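Local coordinates for protein monalysin (Pseudomonas entomophila, PDB 4MKO) that forms pores in host cell membranes as a beta-barrel toxin, lysing cells and contributing to intestinal damage and lethality in Drosophila, at residues Thr52-Ala57 / Leu145-Asn150; Ile35-Asp40 / Ile101-Val106; Asn160-Ser165 / Leu176-Ala181; Gly2-Tyr7 / Gly29-Gly34; Leu79-Thr84 / Arg116-Ser121. All blocks are in the same frame, centred on the assembly; numbering follows the deposited sequence.

Contact 1 of 5, residues Thr52-Ala57 / Leu145-Asn150; sequences TRPVFA and LVYAHN
T52 OG1 and H149 ND1 are 2.7 Å apart, a short hydrogen bond in which either atom could be the donor. The two side chains lie alongside each other on one face of the sheet, with the hydroxyl near the plane of the imidazole at its edge; T52 OG1 stands anti to the carbonyl carbon (chi1 -66°). The second ring nitrogen, NE2, is hydrogen-bonded to the hydroxyl of S180. R53 and A148 form a reciprocal backbone pair, each N-H pointing nearly along the partner's C=O axis. R53 folds back on its own strand, where NE lies 2.9 Å and NH2 3.2 Å from P54 O, a side-on, two-nitrogen grip in the guanidinium plane. Further along, V146 O accepts twice: from V55 N at 2.8 Å, almost straight (173°), and from F56 N at 3.3 Å, from above the carbonyl plane. In the packing, V55 CG1 meets A148 CB at 3.6 Å, the P54 and Y147 side chains cross obliquely, with P54 CB 3.8 Å from Y147 CE2, and F56 CB lies 3.9 Å from V146 CB. The shared acceptor and one-residue register shift define a classic beta bulge between antiparallel strands of the aerolysin-like sheet.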
# COMPACT_ATOMS: atom_id res chain seq x y z
N THR A 52 -10.21 5.11 6.81
CA THR A 52 -9.10 4.43 6.12
C THR A 52 -9.34 2.94 6.12
O THR A 52 -9.75 2.40 7.14
CB THR A 52 -7.76 4.75 6.84
OG1 THR A 52 -7.48 6.13 6.71
CG2 THR A 52 -6.57 3.93 6.30
N ARG A 53 -9.02 2.26 5.01
CA ARG A 53 -9.05 0.80 5.01
C ARG A 53 -7.95 0.29 4.08
O ARG A 53 -7.65 0.97 3.10
CB ARG A 53 -10.44 0.23 4.60
CG ARG A 53 -10.89 0.60 3.18
CD ARG A 53 -11.87 -0.44 2.63
NE ARG A 53 -11.18 -1.71 2.37
CZ ARG A 53 -11.78 -2.87 2.10
NH1 ARG A 53 -13.11 -2.95 2.04
NH2 ARG A 53 -11.05 -3.96 1.89
N PRO A 54 -7.37 -0.90 4.35
CA PRO A 54 -6.40 -1.46 3.39
C PRO A 54 -7.18 -1.90 2.16
O PRO A 54 -8.32 -2.35 2.30
CB PRO A 54 -5.82 -2.71 4.11
CG PRO A 54 -6.40 -2.71 5.50
CD PRO A 54 -7.65 -1.85 5.46
N VAL A 55 -6.58 -1.80 0.96
CA VAL A 55 -7.30 -2.23 -0.25
C VAL A 55 -6.47 -3.12 -1.17
O VAL A 55 -7.05 -3.85 -1.99
CB VAL A 55 -7.91 -1.05 -1.05
CG1 VAL A 55 -9.10 -0.42 -0.31
CG2 VAL A 55 -6.85 0.01 -1.43
N PHE A 56 -5.14 -2.98 -1.13
CA PHE A 56 -4.31 -3.72 -2.07
C PHE A 56 -2.93 -3.94 -1.50
O PHE A 56 -2.50 -3.24 -0.59
CB PHE A 56 -4.23 -2.91 -3.39
CG PHE A 56 -3.98 -3.75 -4.63
CD1 PHE A 56 -5.02 -4.44 -5.24
CD2 PHE A 56 -2.71 -3.82 -5.20
CE1 PHE A 56 -4.79 -5.23 -6.37
CE2 PHE A 56 -2.49 -4.58 -6.35
CZ PHE A 56 -3.53 -5.29 -6.92
N ALA A 57 -2.22 -4.93 -2.03
CA ALA A 57 -0.83 -5.16 -1.62
C ALA A 57 -0.11 -5.57 -2.87
O ALA A 57 -0.66 -6.37 -3.64
CB ALA A 57 -0.74 -6.24 -0.56
N LEU A 145 1.91 -2.02 1.05
CA LEU A 145 0.55 -2.05 1.57
C LEU A 145 -0.14 -0.78 1.13
O LEU A 145 0.35 0.31 1.38
CB LEU A 145 0.52 -2.20 3.11
CG LEU A 145 1.25 -3.42 3.67
CD1 LEU A 145 1.42 -3.33 5.20
CD2 LEU A 145 0.56 -4.75 3.24
N VAL A 146 -1.27 -0.94 0.43
CA VAL A 146 -2.05 0.17 -0.13
C VAL A 146 -3.36 0.37 0.62
O VAL A 146 -4.11 -0.59 0.82
CB VAL A 146 -2.30 -0.00 -1.66
CG1 VAL A 146 -3.01 1.22 -2.24
CG2 VAL A 146 -0.98 -0.27 -2.40
N TYR A 147 -3.65 1.64 0.96
CA TYR A 147 -4.85 2.02 1.71
C TYR A 147 -5.70 3.01 0.94
O TYR A 147 -5.16 3.85 0.20
CB TYR A 147 -4.43 2.65 3.07
CG TYR A 147 -3.58 1.71 3.89
CD1 TYR A 147 -2.21 1.60 3.66
CD2 TYR A 147 -4.17 0.82 4.79
CE1 TYR A 147 -1.44 0.66 4.34
CE2 TYR A 147 -3.40 -0.11 5.49
CZ TYR A 147 -2.04 -0.20 5.24
OH TYR A 147 -1.26 -1.10 5.92
N ALA A 148 -7.03 2.91 1.10
CA ALA A 148 -7.97 3.87 0.53
C ALA A 148 -8.44 4.74 1.68
O ALA A 148 -8.60 4.26 2.82
CB ALA A 148 -9.16 3.16 -0.12
N HIS A 149 -8.65 6.02 1.40
CA HIS A 149 -9.03 6.96 2.42
C HIS A 149 -10.16 7.86 1.94
O HIS A 149 -10.19 8.23 0.77
CB HIS A 149 -7.83 7.89 2.72
CG HIS A 149 -6.55 7.21 3.07
ND1 HIS A 149 -6.24 6.88 4.38
CD2 HIS A 149 -5.55 6.78 2.27
CE1 HIS A 149 -5.05 6.31 4.34
NE2 HIS A 149 -4.60 6.22 3.09
N ASN A 150 -11.03 8.26 2.86
CA ASN A 150 -12.03 9.29 2.65
C ASN A 150 -11.77 10.32 3.74
O ASN A 150 -12.16 10.10 4.89
CB ASN A 150 -13.49 8.80 2.71
CG ASN A 150 -14.46 10.00 2.73
OD1 ASN A 150 -14.04 11.16 2.63
ND2 ASN A 150 -15.75 9.76 2.87

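Contact 2 of 5, residues Ile35-Asp40 / Ile101-Val106; sequences ITVYGD and IDIVNV
The flat groups all lie on the outer sides of this contact. Between them a short helical segment around 101-107, opening with 3-10 character, packs through aliphatic side chains against V37 and I35, where the chain runs into the aerolysin-like sheet. Y38 leaves the strand away from 101-106, and its ring makes edge-to-face pairs with Y229 and Y51, while D102 and N105 sit on the far side of the helical turn. There N105 ND2 donates to D102 OD1 at 2.9 Å, close to its own amide plane but 27° above the carboxylate plane. The same D102 OD1 is also bonded to W120 NE1, so two N-H groups hold the carboxylate. V37 carries the contact with both branches. CG1, anti to the carbonyl carbon (chi1 -60°), reaches I103 CD1 at 3.7 Å; CG2, in the crowded position between N and C, meets V104 CB, also at 3.7 Å. The V37 and V104 side chains cross at about a right angle, and V37 and I103 obliquely. I35 N and V104 O are both hydrogen-bonded to the hydroxyl of S108, which ties the two backbones together. I35 O is buried with no polar partner in the model, and V104 CG2 lies against it at 3.4 Å.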
# COMPACT_ATOMS: atom_id res chain seq x y z
N ILE A 35 -10.30 -4.01 7.50
CA ILE A 35 -11.31 -3.20 8.20
C ILE A 35 -11.18 -1.71 7.89
O ILE A 35 -10.11 -1.24 7.48
CB ILE A 35 -11.27 -3.45 9.74
CG1 ILE A 35 -9.92 -3.00 10.36
CG2 ILE A 35 -11.61 -4.95 10.09
CD1 ILE A 35 -10.03 -2.50 11.79
N THR A 36 -12.26 -0.97 8.16
CA THR A 36 -12.24 0.47 8.06
C THR A 36 -12.08 1.05 9.48
O THR A 36 -12.71 0.55 10.42
CB THR A 36 -13.52 1.02 7.40
OG1 THR A 36 -13.70 0.43 6.11
CG2 THR A 36 -13.50 2.55 7.29
N VAL A 37 -11.23 2.06 9.62
CA VAL A 37 -11.03 2.81 10.88
C VAL A 37 -11.30 4.28 10.61
O VAL A 37 -11.41 4.68 9.45
CB VAL A 37 -9.63 2.61 11.52
CG1 VAL A 37 -9.39 1.13 11.86
CG2 VAL A 37 -8.51 3.22 10.66
N TYR A 38 -11.44 5.09 11.68
CA TYR A 38 -11.73 6.51 11.53
C TYR A 38 -10.85 7.31 12.48
O TYR A 38 -10.78 7.00 13.67
CB TYR A 38 -13.22 6.80 11.79
CG TYR A 38 -13.56 8.27 11.64
CD1 TYR A 38 -13.45 9.15 12.72
CD2 TYR A 38 -14.02 8.78 10.43
CE1 TYR A 38 -13.76 10.50 12.58
CE2 TYR A 38 -14.32 10.13 10.28
CZ TYR A 38 -14.19 10.99 11.36
OH TYR A 38 -14.49 12.33 11.22
N GLY A 39 -10.24 8.36 11.96
CA GLY A 39 -9.40 9.25 12.75
C GLY A 39 -8.75 10.31 11.91
O GLY A 39 -8.96 10.35 10.69
N ASP A 40 -7.94 11.15 12.56
CA ASP A 40 -7.27 12.25 11.89
C ASP A 40 -6.17 11.86 10.92
O ASP A 40 -5.35 10.98 11.20
CB ASP A 40 -6.66 13.21 12.92
CG ASP A 40 -7.64 14.08 13.68
OD1 ASP A 40 -8.79 14.25 13.20
OD2 ASP A 40 -7.25 14.62 14.75
N ILE A 101 -2.95 5.21 13.76
CA ILE A 101 -3.72 4.72 12.61
C ILE A 101 -3.45 3.22 12.45
O ILE A 101 -4.27 2.51 11.88
CB ILE A 101 -3.41 5.49 11.29
CG1 ILE A 101 -4.41 5.10 10.15
CG2 ILE A 101 -1.95 5.31 10.85
CD1 ILE A 101 -4.39 5.96 8.90
N ASP A 102 -2.29 2.73 12.99
CA ASP A 102 -1.91 1.32 12.85
C ASP A 102 -2.95 0.33 13.38
O ASP A 102 -2.89 -0.83 12.99
CB ASP A 102 -0.53 1.04 13.42
CG ASP A 102 0.12 -0.15 12.72
OD1 ASP A 102 0.18 -0.15 11.48
OD2 ASP A 102 0.56 -1.09 13.43
N ILE A 103 -3.97 0.79 14.15
CA ILE A 103 -5.08 -0.10 14.54
C ILE A 103 -5.76 -0.68 13.27
O ILE A 103 -6.38 -1.74 13.36
CB ILE A 103 -6.14 0.57 15.46
CG1 ILE A 103 -6.90 1.71 14.75
CG2 ILE A 103 -5.52 1.01 16.80
CD1 ILE A 103 -8.27 1.99 15.32
N VAL A 104 -5.63 -0.00 12.11
CA VAL A 104 -6.21 -0.51 10.85
C VAL A 104 -5.52 -1.83 10.46
O VAL A 104 -6.19 -2.75 9.99
CB VAL A 104 -6.21 0.53 9.68
CG1 VAL A 104 -4.81 0.82 9.15
CG2 VAL A 104 -7.16 0.10 8.55
N ASN A 105 -4.21 -1.93 10.72
CA ASN A 105 -3.40 -3.11 10.42
C ASN A 105 -3.68 -4.22 11.40
O ASN A 105 -4.01 -5.34 11.00
CB ASN A 105 -1.93 -2.74 10.31
CG ASN A 105 -1.61 -2.12 8.97
OD1 ASN A 105 -2.28 -2.42 7.96
ND2 ASN A 105 -0.59 -1.26 8.92
N VAL A 106 -3.70 -3.88 12.69
CA VAL A 106 -4.00 -4.86 13.73
C VAL A 106 -5.38 -5.50 13.51
O VAL A 106 -5.48 -6.73 13.50
CB VAL A 106 -3.82 -4.26 15.15
CG1 VAL A 106 -4.23 -5.27 16.23
CG2 VAL A 106 -2.38 -3.79 15.36

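Contact 3 of 5, residues Asn160-Ser165 / Leu176-Ala181; sequences NAFAYS and LYYLSA
F162 and Y178 make an offset stack with centroids 3.9 Å apart and ring planes only 3° from parallel. The overlap is deep: F162 CZ sits 3.4 Å above the Y178 ring plane over its centre, and Y178 CB adds a CH-pi contact over the same F162 face. L176 takes the ring's edge, its CD2 lying in plane 3.7 Å from F162 CE2. Y178 CG sits in the crowded position between N and C (chi1 69°), L176 CG anti to N (chi1 -177°), and F162 CG anti to its carbonyl carbon. The loop 160-165 thereby lies over strand 173-191, just before the chain enters strand 165-170 of the same antiparallel hairpin. Water 1 joins the backbones, accepting from L179 N at 2.8 Å and donating to Y164 O at 2.7 Å. Further out, H149 stacks on the other face of Y178, and the Y178 hydroxyl is hydrogen-bonded to that of Y95, whose ring stands nearly perpendicular to F162. Y164 OH in turn is bonded to D202.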
# COMPACT_ATOMS: atom_id res chain seq x y z
N ASN A 160 -6.33 19.10 -5.24
CA ASN A 160 -5.07 18.89 -5.96
C ASN A 160 -3.92 18.37 -5.07
O ASN A 160 -2.76 18.36 -5.51
CB ASN A 160 -4.66 20.17 -6.68
CG ASN A 160 -5.59 20.50 -7.81
OD1 ASN A 160 -5.70 19.77 -8.80
ND2 ASN A 160 -6.35 21.58 -7.65
N ALA A 161 -4.24 17.93 -3.85
CA ALA A 161 -3.26 17.41 -2.89
C ALA A 161 -2.57 16.14 -3.40
O ALA A 161 -1.38 15.96 -3.15
CB ALA A 161 -3.94 17.14 -1.56
N PHE A 162 -3.31 15.26 -4.13
CA PHE A 162 -2.78 13.97 -4.57
C PHE A 162 -2.69 13.80 -6.09
O PHE A 162 -3.41 14.47 -6.84
CB PHE A 162 -3.59 12.82 -3.92
CG PHE A 162 -3.65 12.91 -2.41
CD1 PHE A 162 -2.59 12.43 -1.62
CD2 PHE A 162 -4.71 13.53 -1.77
CE1 PHE A 162 -2.63 12.54 -0.23
CE2 PHE A 162 -4.75 13.64 -0.37
CZ PHE A 162 -3.71 13.15 0.39
N ALA A 163 -1.80 12.90 -6.55
CA ALA A 163 -1.61 12.59 -7.97
C ALA A 163 -2.93 12.06 -8.59
O ALA A 163 -3.26 12.40 -9.73
CB ALA A 163 -0.50 11.55 -8.14
N TYR A 164 -3.69 11.28 -7.81
CA TYR A 164 -4.98 10.69 -8.19
C TYR A 164 -5.92 10.82 -7.01
O TYR A 164 -5.59 10.44 -5.89
CB TYR A 164 -4.81 9.19 -8.54
CG TYR A 164 -4.01 8.96 -9.80
CD1 TYR A 164 -4.62 8.95 -11.05
CD2 TYR A 164 -2.63 8.74 -9.75
CE1 TYR A 164 -3.89 8.73 -12.22
CE2 TYR A 164 -1.89 8.53 -10.91
CZ TYR A 164 -2.52 8.53 -12.14
OH TYR A 164 -1.79 8.36 -13.30
N SER A 165 -7.11 11.37 -7.26
CA SER A 165 -8.10 11.51 -6.21
C SER A 165 -9.48 11.71 -6.82
O SER A 165 -9.62 11.93 -8.03
CB SER A 165 -7.76 12.71 -5.31
OG SER A 165 -7.83 13.94 -6.02
N LEU A 176 -12.82 13.87 0.28
CA LEU A 176 -11.67 13.63 -0.57
C LEU A 176 -11.24 12.16 -0.49
O LEU A 176 -10.89 11.67 0.59
CB LEU A 176 -10.50 14.56 -0.19
CG LEU A 176 -9.23 14.47 -1.05
CD1 LEU A 176 -9.49 14.92 -2.50
CD2 LEU A 176 -8.09 15.30 -0.45
N TYR A 177 -11.27 11.47 -1.63
CA TYR A 177 -10.91 10.06 -1.72
C TYR A 177 -9.57 9.95 -2.39
O TYR A 177 -9.37 10.54 -3.45
CB TYR A 177 -11.95 9.27 -2.54
CG TYR A 177 -13.26 9.05 -1.83
CD1 TYR A 177 -14.20 10.07 -1.73
CD2 TYR A 177 -13.57 7.81 -1.26
CE1 TYR A 177 -15.41 9.88 -1.06
CE2 TYR A 177 -14.78 7.60 -0.61
CZ TYR A 177 -15.70 8.64 -0.51
OH TYR A 177 -16.90 8.42 0.10
N TYR A 178 -8.65 9.21 -1.79
CA TYR A 178 -7.32 9.03 -2.36
C TYR A 178 -6.71 7.73 -1.80
O TYR A 178 -7.26 7.15 -0.86
CB TYR A 178 -6.41 10.26 -2.04
CG TYR A 178 -6.07 10.35 -0.56
CD1 TYR A 178 -6.97 10.90 0.35
CD2 TYR A 178 -4.89 9.80 -0.06
CE1 TYR A 178 -6.68 10.96 1.71
CE2 TYR A 178 -4.61 9.82 1.30
CZ TYR A 178 -5.50 10.42 2.18
OH TYR A 178 -5.25 10.39 3.54
N LEU A 179 -5.58 7.30 -2.38
CA LEU A 179 -4.87 6.13 -1.86
C LEU A 179 -3.53 6.56 -1.29
O LEU A 179 -2.92 7.50 -1.80
CB LEU A 179 -4.60 5.07 -2.95
CG LEU A 179 -5.77 4.58 -3.82
CD1 LEU A 179 -5.28 3.49 -4.79
CD2 LEU A 179 -6.91 4.03 -2.96
N SER A 180 -3.02 5.81 -0.30
CA SER A 180 -1.67 5.98 0.21
C SER A 180 -1.02 4.62 0.25
O SER A 180 -1.70 3.60 0.14
CB SER A 180 -1.66 6.63 1.59
OG SER A 180 -1.95 5.70 2.62
N ALA A 181 0.29 4.61 0.45
CA ALA A 181 1.02 3.34 0.46
C ALA A 181 2.20 3.41 1.42
O ALA A 181 2.88 4.43 1.51
CB ALA A 181 1.49 3.00 -0.94
O HOH W 1 -4.64 8.07 -4.94

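Contact 4 of 5, residues Gly2-Tyr7 / Gly29-Gly34; sequences GRFDQY and GCWVDG
The chain at 4-6 makes a 3-10 turn, closed by Y7 N to F4 O at 3.1 Å, and then descends on the strand 29-32, with Y7 CA 5.2 Å from C30 CA. W31 NE1 donates to F4 O at 2.9 Å with an N-H...O angle of 163°; the oxygen lies near the indole plane, while NE1 approaches from well above the carbonyl plane. F4 O therefore accepts two bonds. At the same indole edge Y7 O lies 3.4 Å from W31 CD1; F4 CB packs on W31 CZ2 at 3.7 Å, off the ring plane. The turn thus fastens the N-terminal loop of the cleaved toxin to the sheet, just ahead of strand 9-10, which pairs in parallel with strand 29-43. Y7, its CG anti to the carbonyl carbon, places CD1 3.3 Å from G29 O. Within the loop, Y7 CE2 lies over a face of the F4 ring toward its rim. The Y7 hydroxyl is hydrogen-bonded to Q28 OE1, and C30, whose CB points away from the loop, binds a mercury ion through SG.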
# COMPACT_ATOMS: atom_id res chain seq x y z
N GLY A 2 -3.28 -4.22 -17.17
CA GLY A 2 -4.33 -3.62 -16.33
C GLY A 2 -5.20 -4.69 -15.73
O GLY A 2 -4.69 -5.59 -15.05
N ARG A 3 -6.51 -4.67 -16.03
CA ARG A 3 -7.47 -5.68 -15.61
C ARG A 3 -7.18 -6.21 -14.19
O ARG A 3 -6.77 -7.37 -14.01
CB ARG A 3 -7.51 -6.84 -16.64
CG ARG A 3 -7.84 -6.42 -18.09
CD ARG A 3 -9.31 -6.10 -18.33
NE ARG A 3 -10.20 -7.20 -17.98
CZ ARG A 3 -10.49 -8.23 -18.78
NH1 ARG A 3 -9.93 -8.31 -19.99
NH2 ARG A 3 -11.31 -9.18 -18.38
N PHE A 4 -7.38 -5.34 -13.19
CA PHE A 4 -7.12 -5.69 -11.80
C PHE A 4 -8.10 -6.76 -11.27
O PHE A 4 -7.86 -7.33 -10.19
CB PHE A 4 -7.01 -4.45 -10.91
CG PHE A 4 -5.62 -3.84 -10.85
CD1 PHE A 4 -4.86 -3.68 -12.00
CD2 PHE A 4 -5.08 -3.41 -9.64
CE1 PHE A 4 -3.59 -3.07 -11.95
CE2 PHE A 4 -3.81 -2.83 -9.59
CZ PHE A 4 -3.07 -2.66 -10.74
N ASP A 5 -9.14 -7.11 -12.07
CA ASP A 5 -10.07 -8.18 -11.74
C ASP A 5 -9.34 -9.54 -11.74
O ASP A 5 -9.83 -10.50 -11.15
CB ASP A 5 -11.32 -8.18 -12.67
CG ASP A 5 -11.10 -8.05 -14.18
OD1 ASP A 5 -10.00 -7.65 -14.60
OD2 ASP A 5 -12.06 -8.28 -14.94
N GLN A 6 -8.14 -9.61 -12.35
CA GLN A 6 -7.34 -10.83 -12.38
C GLN A 6 -6.75 -11.18 -11.02
O GLN A 6 -6.38 -12.34 -10.80
CB GLN A 6 -6.19 -10.74 -13.42
CG GLN A 6 -4.98 -9.89 -12.99
CD GLN A 6 -4.01 -9.68 -14.11
OE1 GLN A 6 -3.18 -10.55 -14.40
NE2 GLN A 6 -4.07 -8.51 -14.74
N TYR A 7 -6.58 -10.18 -10.12
CA TYR A 7 -5.92 -10.42 -8.85
C TYR A 7 -6.89 -10.96 -7.81
O TYR A 7 -8.04 -10.50 -7.78
CB TYR A 7 -5.21 -9.16 -8.33
CG TYR A 7 -4.23 -8.58 -9.33
CD1 TYR A 7 -3.10 -9.29 -9.72
CD2 TYR A 7 -4.45 -7.33 -9.91
CE1 TYR A 7 -2.22 -8.78 -10.67
CE2 TYR A 7 -3.57 -6.81 -10.85
CZ TYR A 7 -2.45 -7.54 -11.22
OH TYR A 7 -1.56 -7.03 -12.14
N GLY A 29 0.43 -8.93 -7.18
CA GLY A 29 -0.31 -8.28 -6.11
C GLY A 29 -1.69 -8.86 -5.87
O GLY A 29 -2.14 -9.75 -6.59
N CYS A 30 -2.33 -8.38 -4.80
CA CYS A 30 -3.63 -8.88 -4.43
C CYS A 30 -4.47 -7.78 -3.81
O CYS A 30 -3.93 -6.82 -3.25
CB CYS A 30 -3.50 -10.09 -3.50
SG CYS A 30 -2.68 -9.76 -1.91
N TRP A 31 -5.80 -7.91 -3.94
CA TRP A 31 -6.74 -7.03 -3.24
C TRP A 31 -6.69 -7.50 -1.79
O TRP A 31 -6.48 -8.69 -1.53
CB TRP A 31 -8.16 -7.21 -3.79
CG TRP A 31 -8.31 -6.70 -5.19
CD1 TRP A 31 -8.14 -7.42 -6.34
CD2 TRP A 31 -8.59 -5.36 -5.59
NE1 TRP A 31 -8.40 -6.62 -7.43
CE2 TRP A 31 -8.65 -5.34 -7.01
CE3 TRP A 31 -8.82 -4.16 -4.89
CZ2 TRP A 31 -8.92 -4.18 -7.73
CZ3 TRP A 31 -9.11 -3.00 -5.62
CH2 TRP A 31 -9.16 -3.01 -7.02
N VAL A 32 -6.84 -6.58 -0.85
CA VAL A 32 -6.77 -6.91 0.58
C VAL A 32 -8.13 -6.65 1.21
O VAL A 32 -8.66 -5.55 1.06
CB VAL A 32 -5.65 -6.07 1.28
CG1 VAL A 32 -5.67 -6.29 2.80
CG2 VAL A 32 -4.28 -6.40 0.70
N ASP A 33 -8.66 -7.64 1.94
CA ASP A 33 -9.92 -7.53 2.68
C ASP A 33 -9.50 -7.08 4.09
O ASP A 33 -8.96 -7.87 4.87
CB ASP A 33 -10.63 -8.90 2.72
CG ASP A 33 -11.84 -9.00 3.65
OD1 ASP A 33 -12.27 -7.96 4.20
OD2 ASP A 33 -12.36 -10.12 3.82
N GLY A 34 -9.68 -5.79 4.35
CA GLY A 34 -9.31 -5.21 5.63
C GLY A 34 -10.43 -4.37 6.21
O GLY A 34 -11.40 -4.06 5.51

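Contact 5 of 5, residues Leu79-Thr84 / Arg116-Ser121; sequences LTKGHT and RSESWS
From CB, K81 turns its CG into the crowded position between N and C (chi1 58°) and runs extended to its tip, crossing E118 obliquely. CD packs against the carboxylate carbon, 3.6 Å from E118 CD, and CE comes within 3.4 Å of E118 OE2. NZ closes a salt bridge to E118 OE2 at 2.8 Å, approaching from 61° above the carboxylate plane. The other carboxylate oxygen, OE1, accepts from T115 N, which steadies the glutamate. Beside this ion pair G82 CA lies 3.2 Å from E118 O and close to S119 O and S121 O; the positive phi of 86° favours glycine, and a CB here would clash with S121 O and crowd E118 O. Water 2 accepts from G82 N and donates to S119 O, 2.8 Å from each. H83 then clamps S121 O twice, through backbone N at 2.9 Å in the carbonyl plane and through ND1, also at 2.9 Å, from above it; the oxygen lies in the imidazole plane. The bonds fasten the type I turn E118-S121 to the chain where it leaves strand 72-81, in the region inferred to be the pore-forming domain, where this strand pairs antiparallel with 124-133.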
# COMPACT_ATOMS: atom_id res chain seq x y z
N LEU A 79 16.08 -1.34 1.20
CA LEU A 79 14.63 -1.45 1.37
C LEU A 79 14.19 -0.16 2.04
O LEU A 79 15.04 0.66 2.42
CB LEU A 79 14.24 -2.67 2.23
CG LEU A 79 14.61 -4.06 1.69
CD1 LEU A 79 14.13 -5.15 2.64
CD2 LEU A 79 14.02 -4.32 0.29
N THR A 80 12.88 0.07 2.17
CA THR A 80 12.39 1.27 2.86
C THR A 80 11.33 0.92 3.89
O THR A 80 10.69 -0.14 3.82
CB THR A 80 11.87 2.32 1.85
OG1 THR A 80 10.71 1.81 1.19
CG2 THR A 80 12.93 2.77 0.83
N LYS A 81 11.13 1.84 4.85
CA LYS A 81 10.11 1.77 5.88
C LYS A 81 9.32 3.08 5.88
O LYS A 81 9.85 4.10 5.44
CB LYS A 81 10.66 1.40 7.26
CG LYS A 81 11.72 2.34 7.83
CD LYS A 81 12.50 1.60 8.93
CE LYS A 81 13.72 2.37 9.37
NZ LYS A 81 14.48 1.65 10.43
N GLY A 82 8.07 3.02 6.34
CA GLY A 82 7.16 4.17 6.35
C GLY A 82 6.44 4.28 5.02
O GLY A 82 6.35 3.29 4.29
N HIS A 83 5.97 5.49 4.67
CA HIS A 83 5.33 5.66 3.35
C HIS A 83 6.32 5.33 2.23
O HIS A 83 7.54 5.52 2.39
CB HIS A 83 4.75 7.09 3.20
CG HIS A 83 3.51 7.30 4.00
ND1 HIS A 83 3.55 7.54 5.36
CD2 HIS A 83 2.21 7.24 3.61
CE1 HIS A 83 2.29 7.66 5.74
NE2 HIS A 83 1.45 7.50 4.72
N THR A 84 5.82 4.80 1.09
CA THR A 84 6.71 4.44 -0.02
C THR A 84 7.35 5.67 -0.66
O THR A 84 6.78 6.76 -0.60
CB THR A 84 5.96 3.65 -1.10
OG1 THR A 84 5.04 4.54 -1.75
CG2 THR A 84 5.26 2.42 -0.54
N ARG A 116 6.43 1.33 15.87
CA ARG A 116 5.25 2.18 15.95
C ARG A 116 5.52 3.57 15.35
O ARG A 116 4.69 4.08 14.61
CB ARG A 116 4.79 2.29 17.41
CG ARG A 116 3.46 3.01 17.56
CD ARG A 116 2.87 2.91 18.95
NE ARG A 116 1.72 3.81 19.10
CZ ARG A 116 0.47 3.50 18.77
NH1 ARG A 116 0.19 2.30 18.27
NH2 ARG A 116 -0.50 4.38 18.93
N SER A 117 6.70 4.16 15.62
CA SER A 117 7.03 5.48 15.09
C SER A 117 7.47 5.49 13.61
O SER A 117 7.49 6.55 12.99
CB SER A 117 8.10 6.14 15.97
OG SER A 117 9.34 5.48 15.83
N GLU A 118 7.83 4.32 13.06
CA GLU A 118 8.34 4.13 11.71
C GLU A 118 7.27 3.79 10.66
O GLU A 118 7.38 4.24 9.53
CB GLU A 118 9.33 2.96 11.70
CG GLU A 118 10.72 3.25 12.24
CD GLU A 118 11.59 2.00 12.37
OE1 GLU A 118 11.08 0.87 12.21
OE2 GLU A 118 12.81 2.17 12.63
N SER A 119 6.32 2.91 11.00
CA SER A 119 5.33 2.32 10.09
C SER A 119 4.60 3.30 9.16
O SER A 119 4.43 2.99 7.97
CB SER A 119 4.32 1.49 10.88
OG SER A 119 4.96 0.40 11.52
N TRP A 120 4.18 4.47 9.71
CA TRP A 120 3.38 5.47 8.97
C TRP A 120 4.09 6.81 8.83
O TRP A 120 3.47 7.83 8.50
CB TRP A 120 2.01 5.62 9.65
CG TRP A 120 1.17 4.38 9.59
CD1 TRP A 120 1.16 3.34 10.47
CD2 TRP A 120 0.21 4.05 8.56
NE1 TRP A 120 0.23 2.39 10.08
CE2 TRP A 120 -0.35 2.79 8.90
CE3 TRP A 120 -0.25 4.72 7.41
CZ2 TRP A 120 -1.39 2.21 8.16
CZ3 TRP A 120 -1.26 4.13 6.66
CH2 TRP A 120 -1.82 2.89 7.04
N SER A 121 5.40 6.81 9.07
CA SER A 121 6.21 8.02 8.99
C SER A 121 6.69 8.25 7.56
O SER A 121 6.21 7.61 6.60
CB SER A 121 7.39 7.91 9.96
OG SER A 121 8.03 9.16 10.15
O HOH W 2 6.09 1.05 6.90

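Overall arrangement
Contacts 1, 2 and 4 share the early strands: 29-43 serves both 2 and 4 and pairs with 46-67 of contact 1 through T52-V37, V55-V32 and A57-C30 backbone bonds. Contact 3 joins on the other side, where 136-151 pairs with 173-191. Contact 1 is the most central, its centre about 6 Å from the centre of the chain, and rich in backbone hydrogen bonds. Contacts 2, 3 and 4 are also buried but lie further out, with aliphatic packing, ring stacking and an indole N-H bond respectively. Contact 5, only partly buried, uses a salt bridge and water. W120 links contacts 1, 2 and 5, touching Y147 and D102, while contacts 4 and 5 lie on opposite sides of the centre.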